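Local coordinates for protein putative methylthioribose-1-phosphate isomerase (Archaeoglobus fulgidus, PDB 1T5O) that probably catalyses the interconversion of 5-methylthioribose 1-phosphate and 5-methylthioribulose 1-phosphate, an isomerisation step in methionine biosynthesis, at residues K228-A233 with P260-A265; G54-A59 with E121-A126; F270-T275 with N334-L339; R286-F291 with V304-F309. All coordinates share one frame; numbering follows the deposited sequence.

Interaction 1: K228-A233 with P260-A265; sequences KVIVGA and PFYVAA
K228-V231 and F261-A264 run side by side as parallel strands, their axes 4.6 Å apart and inclined at 23°. They belong to a beta-alpha-beta crossover in the central sheet of a Rossmann-like domain, whose connection carries strands 235-237 and 240-244 before helix 247-256; strand 149-152 flanks the pair beyond K228-V231 and strand 319-322 beyond F261-A264. Four backbone hydrogen bonds alternate along the seam. V229 N gives to P260 O and V231 N to Y262 O, while V229 O receives Y262 N and V231 O receives A264 N at 2.8 Å, the last lying nearly along the C=O axis.

V229, V231, F261 and V263 share one face; helix 247-256 packs on V229, V231 and F261, and V241 of strand 240-244 on V263. F261 has CG anti to its backbone N, which brings the end of the ring toward the neighbouring strand: V229 CG1 sits 3.5 Å from its CD1 and V231 CG2 3.8 Å from its CZ. On the face of I230 and Y262, the Y262 ring lies beside the K228 chain, which points the same way and puts its CD in the ring plane at the edge, 3.9 Å from Y262 CE2. The K228 ammonium salt-bridges E145 and D148. Past the last direct bond a water bridges the chains, accepting from A233 N at 3.1 Å and donating to A264 O at 2.8 Å.

Interaction 2: G54-A59 with E121-A126; sequences GAYGIA and EAEKLA
Y56 leaves its helix with CG anti to the carbonyl carbon (chi1 -77°), its CB directed along the flank of the helix pair before the ring turns in. One side of the ring then runs past A122, whose CB is 3.5 Å from Y56 CD1 and a little farther from CE1. At CE1 the ring edge meets E123 CG, near the ring plane at 4.1 Å. The tip reaches one turn further along the partner helix, where OH touches A126 CB at 3.5 Å. A water 3.2 Å from Y56 OH also gives a weak bond to E123 OE2. Beside the tyrosine, A55 CB and A122 CB press together at 3.5 Å, tighter than usual, and L125 CD1 closes on A55 CB. An alanine in place of Y56 would remove the ring and hydroxyl that meet A122, A126 and the water, and would probably loosen the helix packing along this flank. I6 and W8 of strand 6-8 also pack on the Y56 side chain. With axes 8.4 Å apart and directions 161° apart, the segments form a close-packed antiparallel helix pair with small residues at the crossing, joining helices 47-61 and 111-141 of the helix-rich region before the central sheet.

Interaction 3: F270-T275 with N334-L339; sequences FDWERT and NVPKVL
Two aromatic rings of the loop F270-T275 each take a methyl group squarely on one face. On F270 it is L339 CD1, 3.5 Å from the ring centroid and only 10° off the normal, so that all six ring carbons lie at similar distances from it. On W272 it is V335 CG1, equally close to the centre of the six-membered ring and 8° off its normal. Both are CH-pi contacts over the face. The pyrrole side of the indole meets P336 obliquely, with CG 3.9 Å from W272 NE1.

V335 carries the centre of the contact. Its CG1 stands anti to the backbone N and points tip to tip at the indole, while CG2 comes 3.7 Å from W272 CH2. The same CG1 also reaches F270 CD2 obliquely at 3.9 Å, so one methyl bridges the two aromatic side chains.

The arrangement packs a type I beta turn, D271 to R274, against the C-terminal helix 331-338. The turn is closed by R274 N bonding to D271 O at 3.1 Å; W272 is its second residue, and the side chain sets out toward the helix. V335 and L339 are one helical turn apart, which is why they can serve neighbouring rings; the backbone bond from L339 N to V335 O holds the two residues at this spacing. F270 also packs on L320 and T322 of strand 319-322, and V335 and L339 on I327 of strand 325-327, while F341 meets the W272 ring with the planes at about 45°.

Interaction 4: R286-F291 with V304-F309; sequences REELIF and VYNPAF
A short, weakly bonded helical turn at about 287-290 packs on the end of strand 303-304 and the following loop, at the dimer interface: V304 pairs in a parallel beta ladder with a strand of the second subunit, and M216 of that subunit packs on N306. V304 is the apolar centre. Its CG1, anti to the backbone N, meets L289 CG at 3.8 Å, while its CB lies 3.8 Å from R286 CB. L289 CD2 reaches on to the amide of N306, 3.6 Å from CG. The one direct hydrogen bond runs from N306 ND2 to E288 OE1, 3.2 Å long with an N-H...O angle of 160°. The acceptor lies in the amide plane, but the donor comes from above the carboxylate plane, the two groups turned 73° apart. An alanine in place of N306 would lose this bond and the contact with L289, and would probably leave E288 less firmly oriented. R286 bends at chi3, and I290 CD1 lies over one face of its guanidinium, toward the rim; R286 NH2 bonds to the carbonyls of L300 and V302. R286 NE gives to a water at 3.2 Å, which also accepts from V304 N at 3.0 Å.

In the fold
Interaction 1 lies in the central sheet and interaction 3 packs on it: A265 O lies 3.8 Å from F270 CE1, with the two centres about 17 Å apart. The predicted active site is close to interaction 1, with the side chain of the predicted proton donor D234 about 6 Å from that of A233, and that of N243, predicted to bind substrate, about 4 Å from that of V231. Interaction 4, formed by a later excursion of the chain toward the second subunit, comes within about 7 Å of interaction 1 at nearest atoms; the side chain of E288 is about 7 Å from those of Q193 and K244, predicted substrate residues. Interaction 2 stands apart among the helices, its centre about 28 Å from that of interaction 1.

Interaction 1: K228-A233 with P260-A265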
loop_
_atom_site.group_PDB
_atom_site.type_symbol
_atom_site.label_atom_id
_atom_site.label_comp_id
_atom_site.label_asym_id
_atom_site.label_seq_id
_atom_site.Cartn_x
_atom_site.Cartn_y
_atom_site.Cartn_z
ATOM N N LYS A 228 -12.207 -16.404 3.423
ATOM C CA LYS A 228 -10.975 -16.994 3.913
ATOM C C LYS A 228 -9.800 -16.278 3.298
ATOM O O LYS A 228 -9.922 -15.625 2.267
ATOM C CB LYS A 228 -10.858 -18.487 3.520
ATOM C CG LYS A 228 -12.157 -19.240 3.194
ATOM C CD LYS A 228 -12.205 -20.504 4.038
ATOM C CE LYS A 228 -13.173 -21.530 3.514
ATOM N NZ LYS A 228 -14.510 -21.304 3.984
ATOM N N VAL A 229 -8.655 -16.416 3.949
ATOM C CA VAL A 229 -7.429 -15.831 3.442
ATOM C C VAL A 229 -6.490 -16.998 3.149
ATOM O O VAL A 229 -6.400 -17.927 3.950
ATOM C CB VAL A 229 -6.724 -14.934 4.506
ATOM C CG1 VAL A 229 -5.431 -14.391 3.923
ATOM C CG2 VAL A 229 -7.636 -13.773 4.941
ATOM N N ILE A 230 -5.814 -16.969 2.006
ATOM C CA ILE A 230 -4.813 -18.006 1.716
ATOM C C ILE A 230 -3.585 -17.308 1.133
ATOM O O ILE A 230 -3.675 -16.597 0.130
ATOM C CB ILE A 230 -5.277 -19.106 0.689
ATOM C CG1 ILE A 230 -6.606 -19.744 1.115
ATOM C CG2 ILE A 230 -4.210 -20.228 0.643
ATOM C CD1 ILE A 230 -7.115 -20.863 0.126
ATOM N N VAL A 231 -2.450 -17.480 1.796
ATOM C CA VAL A 231 -1.213 -16.875 1.327
ATOM C C VAL A 231 -0.153 -17.966 1.218
ATOM O O VAL A 231 -0.353 -19.109 1.654
ATOM C CB VAL A 231 -0.684 -15.773 2.297
ATOM C CG1 VAL A 231 -1.690 -14.614 2.364
ATOM C CG2 VAL A 231 -0.414 -16.366 3.683
ATOM N N GLY A 232 0.967 -17.627 0.599
ATOM C CA GLY A 232 2.039 -18.601 0.495
ATOM C C GLY A 232 3.023 -18.289 1.619
ATOM O O GLY A 232 2.686 -17.548 2.560
ATOM N N ALA A 233 4.229 -18.841 1.522
ATOM C CA ALA A 233 5.258 -18.612 2.533
ATOM C C ALA A 233 6.644 -18.651 1.920
ATOM O O ALA A 233 6.896 -19.393 0.974
ATOM C CB ALA A 233 5.192 -19.665 3.604
ATOM N N PRO A 260 -10.714 -17.362 8.701
ATOM C CA PRO A 260 -9.662 -18.384 8.570
ATOM C C PRO A 260 -8.491 -17.867 7.744
ATOM O O PRO A 260 -8.697 -17.282 6.676
ATOM C CB PRO A 260 -10.395 -19.567 7.900
ATOM C CG PRO A 260 -11.841 -19.415 8.453
ATOM C CD PRO A 260 -12.053 -17.905 8.388
ATOM N N PHE A 261 -7.270 -18.053 8.262
ATOM C CA PHE A 261 -6.054 -17.593 7.583
ATOM C C PHE A 261 -5.174 -18.823 7.308
ATOM O O PHE A 261 -4.669 -19.479 8.224
ATOM C CB PHE A 261 -5.320 -16.571 8.476
ATOM C CG PHE A 261 -4.114 -15.939 7.826
ATOM C CD1 PHE A 261 -4.218 -14.705 7.173
ATOM C CD2 PHE A 261 -2.856 -16.552 7.918
ATOM C CE1 PHE A 261 -3.099 -14.081 6.632
ATOM C CE2 PHE A 261 -1.722 -15.931 7.375
ATOM C CZ PHE A 261 -1.841 -14.701 6.734
ATOM N N TYR A 262 -5.020 -19.151 6.037
ATOM C CA TYR A 262 -4.239 -20.323 5.658
ATOM C C TYR A 262 -2.937 -19.975 4.965
ATOM O O TYR A 262 -2.862 -18.993 4.229
ATOM C CB TYR A 262 -5.076 -21.218 4.721
ATOM C CG TYR A 262 -6.337 -21.728 5.365
ATOM C CD1 TYR A 262 -6.280 -22.534 6.507
ATOM C CD2 TYR A 262 -7.600 -21.392 4.838
ATOM C CE1 TYR A 262 -7.434 -22.990 7.103
ATOM C CE2 TYR A 262 -8.783 -21.847 5.439
ATOM C CZ TYR A 262 -8.690 -22.642 6.562
ATOM O OH TYR A 262 -9.824 -23.124 7.144
ATOM N N VAL A 263 -1.911 -20.780 5.219
ATOM C CA VAL A 263 -0.627 -20.593 4.560
ATOM C C VAL A 263 -0.364 -21.886 3.766
ATOM O O VAL A 263 -0.332 -22.988 4.326
ATOM C CB VAL A 263 0.538 -20.376 5.571
ATOM C CG1 VAL A 263 1.834 -20.340 4.802
ATOM C CG2 VAL A 263 0.345 -19.052 6.350
ATOM N N ALA A 264 -0.208 -21.752 2.462
ATOM C CA ALA A 264 0.037 -22.921 1.624
ATOM C C ALA A 264 1.536 -22.982 1.323
ATOM O O ALA A 264 2.089 -22.053 0.734
ATOM C CB ALA A 264 -0.775 -22.799 0.304
ATOM N N ALA A 265 2.200 -24.062 1.731
ATOM C CA ALA A 265 3.643 -24.190 1.450
ATOM C C ALA A 265 4.079 -25.623 1.559
ATOM O O ALA A 265 3.635 -26.327 2.450
ATOM C CB ALA A 265 4.469 -23.351 2.419
HETATM O O HOH W 1 4.358 -21.051 -0.595
#

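Interaction 2: G54-A59 with E121-A126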
loop_
_atom_site.group_PDB
_atom_site.type_symbol
_atom_site.label_atom_id
_atom_site.label_comp_id
_atom_site.label_asym_id
_atom_site.label_seq_id
_atom_site.Cartn_x
_atom_site.Cartn_y
_atom_site.Cartn_z
ATOM N N GLY A 54 17.781 -23.327 -11.705
ATOM C CA GLY A 54 19.091 -23.851 -11.365
ATOM C C GLY A 54 19.395 -25.147 -12.103
ATOM O O GLY A 54 20.478 -25.298 -12.667
ATOM N N ALA A 55 18.441 -26.079 -12.102
ATOM C CA ALA A 55 18.611 -27.374 -12.773
ATOM C C ALA A 55 18.677 -27.254 -14.291
ATOM O O ALA A 55 19.527 -27.871 -14.924
ATOM C CB ALA A 55 17.483 -28.330 -12.378
ATOM N N TYR A 56 17.770 -26.485 -14.885
ATOM C CA TYR A 56 17.799 -26.330 -16.336
ATOM C C TYR A 56 19.077 -25.593 -16.704
ATOM O O TYR A 56 19.588 -25.743 -17.815
ATOM C CB TYR A 56 16.592 -25.538 -16.840
ATOM C CG TYR A 56 15.307 -26.337 -16.880
ATOM C CD1 TYR A 56 15.250 -27.581 -17.517
ATOM C CD2 TYR A 56 14.136 -25.827 -16.334
ATOM C CE1 TYR A 56 14.044 -28.293 -17.609
ATOM C CE2 TYR A 56 12.930 -26.518 -16.421
ATOM C CZ TYR A 56 12.886 -27.743 -17.055
ATOM O OH TYR A 56 11.687 -28.413 -17.136
ATOM N N GLY A 57 19.582 -24.796 -15.758
ATOM C CA GLY A 57 20.805 -24.049 -15.998
ATOM C C GLY A 57 21.943 -24.994 -16.341
ATOM O O GLY A 57 22.695 -24.745 -17.281
ATOM N N ILE A 58 22.057 -26.078 -15.569
ATOM C CA ILE A 58 23.092 -27.096 -15.762
ATOM C C ILE A 58 22.873 -27.831 -17.088
ATOM O O ILE A 58 23.833 -28.131 -17.795
ATOM C CB ILE A 58 23.084 -28.125 -14.583
ATOM C CG1 ILE A 58 23.362 -27.406 -13.253
ATOM C CG2 ILE A 58 24.075 -29.263 -14.844
ATOM C CD1 ILE A 58 24.638 -26.536 -13.222
ATOM N N ALA A 59 21.614 -28.128 -17.425
ATOM C CA ALA A 59 21.318 -28.802 -18.689
ATOM C C ALA A 59 21.710 -27.845 -19.813
ATOM O O ALA A 59 22.238 -28.247 -20.856
ATOM C CB ALA A 59 19.842 -29.140 -18.781
ATOM N N GLU A 121 17.328 -34.810 -15.018
ATOM C CA GLU A 121 17.178 -34.468 -13.607
ATOM C C GLU A 121 16.382 -33.155 -13.496
ATOM O O GLU A 121 15.463 -33.038 -12.691
ATOM C CB GLU A 121 18.558 -34.316 -12.958
ATOM C CG GLU A 121 18.553 -33.933 -11.469
ATOM C CD GLU A 121 17.950 -35.005 -10.563
ATOM O OE1 GLU A 121 17.612 -36.099 -11.068
ATOM O OE2 GLU A 121 17.814 -34.760 -9.335
ATOM N N ALA A 122 16.718 -32.186 -14.341
ATOM C CA ALA A 122 16.027 -30.902 -14.341
ATOM C C ALA A 122 14.542 -31.085 -14.659
ATOM O O ALA A 122 13.681 -30.477 -14.013
ATOM C CB ALA A 122 16.681 -29.944 -15.362
ATOM N N GLU A 123 14.228 -31.921 -15.649
ATOM C CA GLU A 123 12.825 -32.146 -16.004
ATOM C C GLU A 123 12.070 -32.871 -14.898
ATOM O O GLU A 123 10.885 -32.619 -14.681
ATOM C CB GLU A 123 12.714 -32.931 -17.310
ATOM C CG GLU A 123 13.315 -32.184 -18.472
ATOM C CD GLU A 123 12.842 -32.697 -19.811
ATOM O OE1 GLU A 123 13.132 -33.866 -20.141
ATOM O OE2 GLU A 123 12.175 -31.921 -20.530
ATOM N N LYS A 124 12.760 -33.762 -14.200
ATOM C CA LYS A 124 12.149 -34.505 -13.106
ATOM C C LYS A 124 11.835 -33.557 -11.940
ATOM O O LYS A 124 10.766 -33.638 -11.337
ATOM C CB LYS A 124 13.096 -35.612 -12.635
ATOM C CG LYS A 124 12.653 -36.354 -11.366
ATOM C CD LYS A 124 13.817 -37.191 -10.845
ATOM C CE LYS A 124 13.476 -37.994 -9.589
ATOM N NZ LYS A 124 14.731 -38.639 -9.069
ATOM N N LEU A 125 12.763 -32.659 -11.633
ATOM C CA LEU A 125 12.560 -31.715 -10.553
ATOM C C LEU A 125 11.390 -30.781 -10.850
ATOM O O LEU A 125 10.619 -30.459 -9.950
ATOM C CB LEU A 125 13.821 -30.886 -10.297
ATOM C CG LEU A 125 15.052 -31.637 -9.777
ATOM C CD1 LEU A 125 16.207 -30.652 -9.615
ATOM C CD2 LEU A 125 14.738 -32.317 -8.446
ATOM N N ALA A 126 11.255 -30.353 -12.106
ATOM C CA ALA A 126 10.160 -29.452 -12.478
ATOM C C ALA A 126 8.821 -30.192 -12.390
ATOM O O ALA A 126 7.832 -29.641 -11.926
ATOM C CB ALA A 126 10.368 -28.897 -13.893
HETATM O O HOH W 2 9.983 -29.558 -19.584
#

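Interaction 3: F270-T275 with N334-L339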
loop_
_atom_site.group_PDB
_atom_site.type_symbol
_atom_site.label_atom_id
_atom_site.label_comp_id
_atom_site.label_asym_id
_atom_site.label_seq_id
_atom_site.Cartn_x
_atom_site.Cartn_y
_atom_site.Cartn_z
ATOM N N PHE A 270 9.656 -25.366 5.081
ATOM C CA PHE A 270 9.797 -25.373 6.523
ATOM C C PHE A 270 11.298 -25.396 6.872
ATOM O O PHE A 270 12.083 -25.995 6.156
ATOM C CB PHE A 270 9.107 -26.590 7.134
ATOM C CG PHE A 270 7.597 -26.521 7.072
ATOM C CD1 PHE A 270 6.925 -26.590 5.836
ATOM C CD2 PHE A 270 6.856 -26.376 8.237
ATOM C CE1 PHE A 270 5.511 -26.513 5.775
ATOM C CE2 PHE A 270 5.456 -26.302 8.185
ATOM C CZ PHE A 270 4.785 -26.372 6.965
ATOM N N ASP A 271 11.668 -24.717 7.954
ATOM C CA ASP A 271 13.065 -24.626 8.440
ATOM C C ASP A 271 12.824 -24.808 9.944
ATOM O O ASP A 271 13.049 -23.890 10.733
ATOM C CB ASP A 271 13.620 -23.221 8.136
ATOM C CG ASP A 271 15.141 -23.115 8.317
ATOM O OD1 ASP A 271 15.806 -24.093 8.748
ATOM O OD2 ASP A 271 15.674 -22.035 8.018
ATOM N N TRP A 272 12.401 -26.020 10.320
ATOM C CA TRP A 272 11.980 -26.319 11.689
ATOM C C TRP A 272 13.007 -26.337 12.806
ATOM O O TRP A 272 12.624 -26.433 13.978
ATOM C CB TRP A 272 11.170 -27.631 11.707
ATOM C CG TRP A 272 10.036 -27.639 12.714
ATOM C CD1 TRP A 272 9.904 -28.455 13.794
ATOM C CD2 TRP A 272 8.885 -26.778 12.717
ATOM N NE1 TRP A 272 8.743 -28.156 14.478
ATOM C CE2 TRP A 272 8.101 -27.132 13.834
ATOM C CE3 TRP A 272 8.444 -25.742 11.881
ATOM C CZ2 TRP A 272 6.893 -26.484 14.147
ATOM C CZ3 TRP A 272 7.237 -25.092 12.190
ATOM C CH2 TRP A 272 6.482 -25.477 13.323
ATOM N N GLU A 273 14.296 -26.261 12.462
ATOM C CA GLU A 273 15.325 -26.199 13.493
ATOM C C GLU A 273 15.420 -24.750 14.025
ATOM O O GLU A 273 15.976 -24.491 15.081
ATOM C CB GLU A 273 16.682 -26.600 12.911
ATOM C CG GLU A 273 16.768 -28.071 12.492
ATOM C CD GLU A 273 16.732 -29.032 13.674
ATOM O OE1 GLU A 273 16.659 -28.577 14.838
ATOM O OE2 GLU A 273 16.779 -30.256 13.438
ATOM N N ARG A 274 14.863 -23.809 13.278
ATOM C CA ARG A 274 14.957 -22.402 13.655
ATOM C C ARG A 274 13.689 -21.814 14.276
ATOM O O ARG A 274 12.608 -22.418 14.222
ATOM C CB ARG A 274 15.282 -21.582 12.400
ATOM C CG ARG A 274 16.464 -22.081 11.515
ATOM C CD ARG A 274 17.840 -21.550 11.979
ATOM N NE ARG A 274 18.348 -22.290 13.133
ATOM C CZ ARG A 274 18.832 -23.529 13.094
ATOM N NH1 ARG A 274 18.887 -24.205 11.949
ATOM N NH2 ARG A 274 19.291 -24.091 14.208
ATOM N N THR A 275 13.852 -20.623 14.863
ATOM C CA THR A 275 12.747 -19.828 15.390
ATOM C C THR A 275 12.940 -18.453 14.754
ATOM O O THR A 275 13.976 -18.183 14.122
ATOM C CB THR A 275 12.722 -19.709 16.922
ATOM O OG1 THR A 275 13.970 -19.199 17.400
ATOM C CG2 THR A 275 12.407 -21.057 17.538
ATOM N N ASN A 334 2.013 -31.218 15.630
ATOM C CA ASN A 334 1.580 -31.652 14.305
ATOM C C ASN A 334 2.443 -31.444 13.086
ATOM O O ASN A 334 2.305 -32.187 12.111
ATOM C CB ASN A 334 0.176 -31.111 14.031
ATOM C CG ASN A 334 -0.823 -31.600 15.052
ATOM O OD1 ASN A 334 -0.684 -32.701 15.562
ATOM N ND2 ASN A 334 -1.839 -30.794 15.348
ATOM N N VAL A 335 3.316 -30.450 13.121
ATOM C CA VAL A 335 4.201 -30.215 11.990
ATOM C C VAL A 335 5.159 -31.413 11.843
ATOM O O VAL A 335 5.276 -31.981 10.753
ATOM C CB VAL A 335 4.960 -28.880 12.163
ATOM C CG1 VAL A 335 6.199 -28.822 11.257
ATOM C CG2 VAL A 335 4.000 -27.712 11.804
ATOM N N PRO A 336 5.836 -31.827 12.937
ATOM C CA PRO A 336 6.749 -32.981 12.822
ATOM C C PRO A 336 5.985 -34.245 12.423
ATOM O O PRO A 336 6.447 -35.044 11.606
ATOM C CB PRO A 336 7.347 -33.104 14.228
ATOM C CG PRO A 336 7.303 -31.717 14.753
ATOM C CD PRO A 336 5.945 -31.206 14.272
ATOM N N LYS A 337 4.802 -34.417 12.998
ATOM C CA LYS A 337 3.984 -35.585 12.696
ATOM C C LYS A 337 3.579 -35.665 11.219
ATOM O O LYS A 337 3.825 -36.672 10.545
ATOM C CB LYS A 337 2.725 -35.585 13.576
ATOM C CG LYS A 337 1.868 -36.820 13.402
ATOM C CD LYS A 337 0.457 -36.663 13.990
ATOM C CE LYS A 337 -0.485 -37.697 13.367
ATOM N NZ LYS A 337 -1.917 -37.601 13.796
ATOM N N VAL A 338 2.960 -34.603 10.702
ATOM C CA VAL A 338 2.510 -34.603 9.312
ATOM C C VAL A 338 3.628 -34.602 8.253
ATOM O O VAL A 338 3.509 -35.268 7.204
ATOM C CB VAL A 338 1.586 -33.394 9.026
ATOM C CG1 VAL A 338 1.143 -33.428 7.566
ATOM C CG2 VAL A 338 0.352 -33.436 9.959
ATOM N N LEU A 339 4.688 -33.838 8.507
ATOM C CA LEU A 339 5.787 -33.749 7.555
ATOM C C LEU A 339 6.771 -34.907 7.722
ATOM O O LEU A 339 7.777 -34.986 7.021
ATOM C CB LEU A 339 6.515 -32.411 7.706
ATOM C CG LEU A 339 5.667 -31.167 7.405
ATOM C CD1 LEU A 339 6.569 -29.919 7.467
ATOM C CD2 LEU A 339 5.001 -31.301 6.019
#

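Interaction 4: R286-F291 with V304-F309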
loop_
_atom_site.group_PDB
_atom_site.type_symbol
_atom_site.label_atom_id
_atom_site.label_comp_id
_atom_site.label_asym_id
_atom_site.label_seq_id
_atom_site.Cartn_x
_atom_site.Cartn_y
_atom_site.Cartn_z
ATOM N N ARG A 286 15.706 1.306 -1.487
ATOM C CA ARG A 286 14.867 2.430 -1.101
ATOM C C ARG A 286 14.141 3.069 -2.293
ATOM O O ARG A 286 13.093 3.709 -2.122
ATOM C CB ARG A 286 15.707 3.483 -0.358
ATOM C CG ARG A 286 16.869 4.080 -1.164
ATOM C CD ARG A 286 17.683 5.042 -0.313
ATOM N NE ARG A 286 16.945 6.252 0.062
ATOM C CZ ARG A 286 16.823 7.327 -0.714
ATOM N NH1 ARG A 286 17.387 7.352 -1.917
ATOM N NH2 ARG A 286 16.166 8.394 -0.275
ATOM N N GLU A 287 14.651 2.881 -3.505
ATOM C CA GLU A 287 13.987 3.533 -4.638
ATOM C C GLU A 287 12.613 2.949 -4.961
ATOM O O GLU A 287 11.822 3.579 -5.652
ATOM C CB GLU A 287 14.876 3.533 -5.891
ATOM C CG GLU A 287 14.900 2.258 -6.722
ATOM C CD GLU A 287 15.261 2.539 -8.189
ATOM O OE1 GLU A 287 16.031 1.744 -8.792
ATOM O OE2 GLU A 287 14.765 3.553 -8.745
ATOM N N GLU A 288 12.329 1.754 -4.444
ATOM C CA GLU A 288 11.045 1.113 -4.676
ATOM C C GLU A 288 9.914 1.920 -4.042
ATOM O O GLU A 288 8.749 1.708 -4.374
ATOM C CB GLU A 288 11.059 -0.330 -4.113
ATOM C CG GLU A 288 12.052 -1.258 -4.822
ATOM C CD GLU A 288 12.066 -2.681 -4.258
ATOM O OE1 GLU A 288 11.438 -2.946 -3.198
ATOM O OE2 GLU A 288 12.712 -3.544 -4.887
ATOM N N LEU A 289 10.249 2.832 -3.128
ATOM C CA LEU A 289 9.233 3.684 -2.483
ATOM C C LEU A 289 9.271 5.136 -2.979
ATOM O O LEU A 289 8.374 5.924 -2.685
ATOM C CB LEU A 289 9.450 3.743 -0.971
ATOM C CG LEU A 289 8.971 2.647 -0.006
ATOM C CD1 LEU A 289 7.480 2.736 0.158
ATOM C CD2 LEU A 289 9.389 1.293 -0.508
ATOM N N ILE A 290 10.318 5.480 -3.720
ATOM C CA ILE A 290 10.534 6.851 -4.171
ATOM C C ILE A 290 10.025 7.132 -5.586
ATOM O O ILE A 290 9.614 8.241 -5.901
ATOM C CB ILE A 290 12.066 7.200 -4.026
ATOM C CG1 ILE A 290 12.426 7.203 -2.529
ATOM C CG2 ILE A 290 12.391 8.585 -4.633
ATOM C CD1 ILE A 290 13.909 7.377 -2.218
ATOM N N PHE A 291 10.036 6.106 -6.419
ATOM C CA PHE A 291 9.590 6.210 -7.792
ATOM C C PHE A 291 8.582 5.107 -8.066
ATOM O O PHE A 291 8.637 4.041 -7.447
ATOM C CB PHE A 291 10.785 6.019 -8.733
ATOM C CG PHE A 291 11.598 7.254 -8.945
ATOM C CD1 PHE A 291 11.193 8.211 -9.872
ATOM C CD2 PHE A 291 12.756 7.477 -8.207
ATOM C CE1 PHE A 291 11.935 9.379 -10.058
ATOM C CE2 PHE A 291 13.506 8.648 -8.382
ATOM C CZ PHE A 291 13.092 9.595 -9.309
ATOM N N VAL A 304 13.838 5.765 4.051
ATOM C CA VAL A 304 12.909 4.674 3.757
ATOM C C VAL A 304 13.205 3.409 4.590
ATOM O O VAL A 304 14.361 3.054 4.802
ATOM C CB VAL A 304 13.015 4.320 2.252
ATOM C CG1 VAL A 304 12.174 3.113 1.893
ATOM C CG2 VAL A 304 12.620 5.507 1.423
ATOM N N TYR A 305 12.164 2.772 5.113
ATOM C CA TYR A 305 12.310 1.500 5.819
ATOM C C TYR A 305 11.551 0.574 4.878
ATOM O O TYR A 305 10.326 0.730 4.685
ATOM C CB TYR A 305 11.658 1.550 7.201
ATOM C CG TYR A 305 11.673 0.215 7.895
ATOM C CD1 TYR A 305 12.868 -0.504 8.053
ATOM C CD2 TYR A 305 10.492 -0.360 8.355
ATOM C CE1 TYR A 305 12.875 -1.782 8.652
ATOM C CE2 TYR A 305 10.488 -1.626 8.951
ATOM C CZ TYR A 305 11.673 -2.318 9.090
ATOM O OH TYR A 305 11.643 -3.557 9.642
ATOM N N ASN A 306 12.260 -0.371 4.263
ATOM C CA ASN A 306 11.654 -1.263 3.263
ATOM C C ASN A 306 11.981 -2.752 3.475
ATOM O O ASN A 306 12.619 -3.377 2.632
ATOM C CB ASN A 306 12.124 -0.781 1.856
ATOM C CG ASN A 306 11.407 -1.467 0.687
ATOM O OD1 ASN A 306 10.303 -1.991 0.821
ATOM N ND2 ASN A 306 12.045 -1.443 -0.487
ATOM N N PRO A 307 11.563 -3.336 4.619
ATOM C CA PRO A 307 11.846 -4.760 4.862
ATOM C C PRO A 307 11.219 -5.632 3.772
ATOM O O PRO A 307 10.135 -5.329 3.276
ATOM C CB PRO A 307 11.213 -5.015 6.225
ATOM C CG PRO A 307 9.987 -4.045 6.188
ATOM C CD PRO A 307 10.624 -2.790 5.622
ATOM N N ALA A 308 11.883 -6.727 3.419
ATOM C CA ALA A 308 11.380 -7.600 2.355
ATOM C C ALA A 308 10.258 -8.528 2.806
ATOM O O ALA A 308 9.399 -8.903 2.007
ATOM C CB ALA A 308 12.551 -8.441 1.755
ATOM N N PHE A 309 10.278 -8.908 4.077
ATOM C CA PHE A 309 9.277 -9.813 4.624
ATOM C C PHE A 309 8.899 -9.387 6.022
ATOM O O PHE A 309 9.525 -8.505 6.612
ATOM C CB PHE A 309 9.858 -11.236 4.802
ATOM C CG PHE A 309 10.595 -11.772 3.602
ATOM C CD1 PHE A 309 11.973 -11.659 3.514
ATOM C CD2 PHE A 309 9.901 -12.390 2.568
ATOM C CE1 PHE A 309 12.660 -12.151 2.409
ATOM C CE2 PHE A 309 10.570 -12.886 1.459
ATOM C CZ PHE A 309 11.954 -12.768 1.375
HETATM O O HOH W 3 16.727 5.583 3.221
#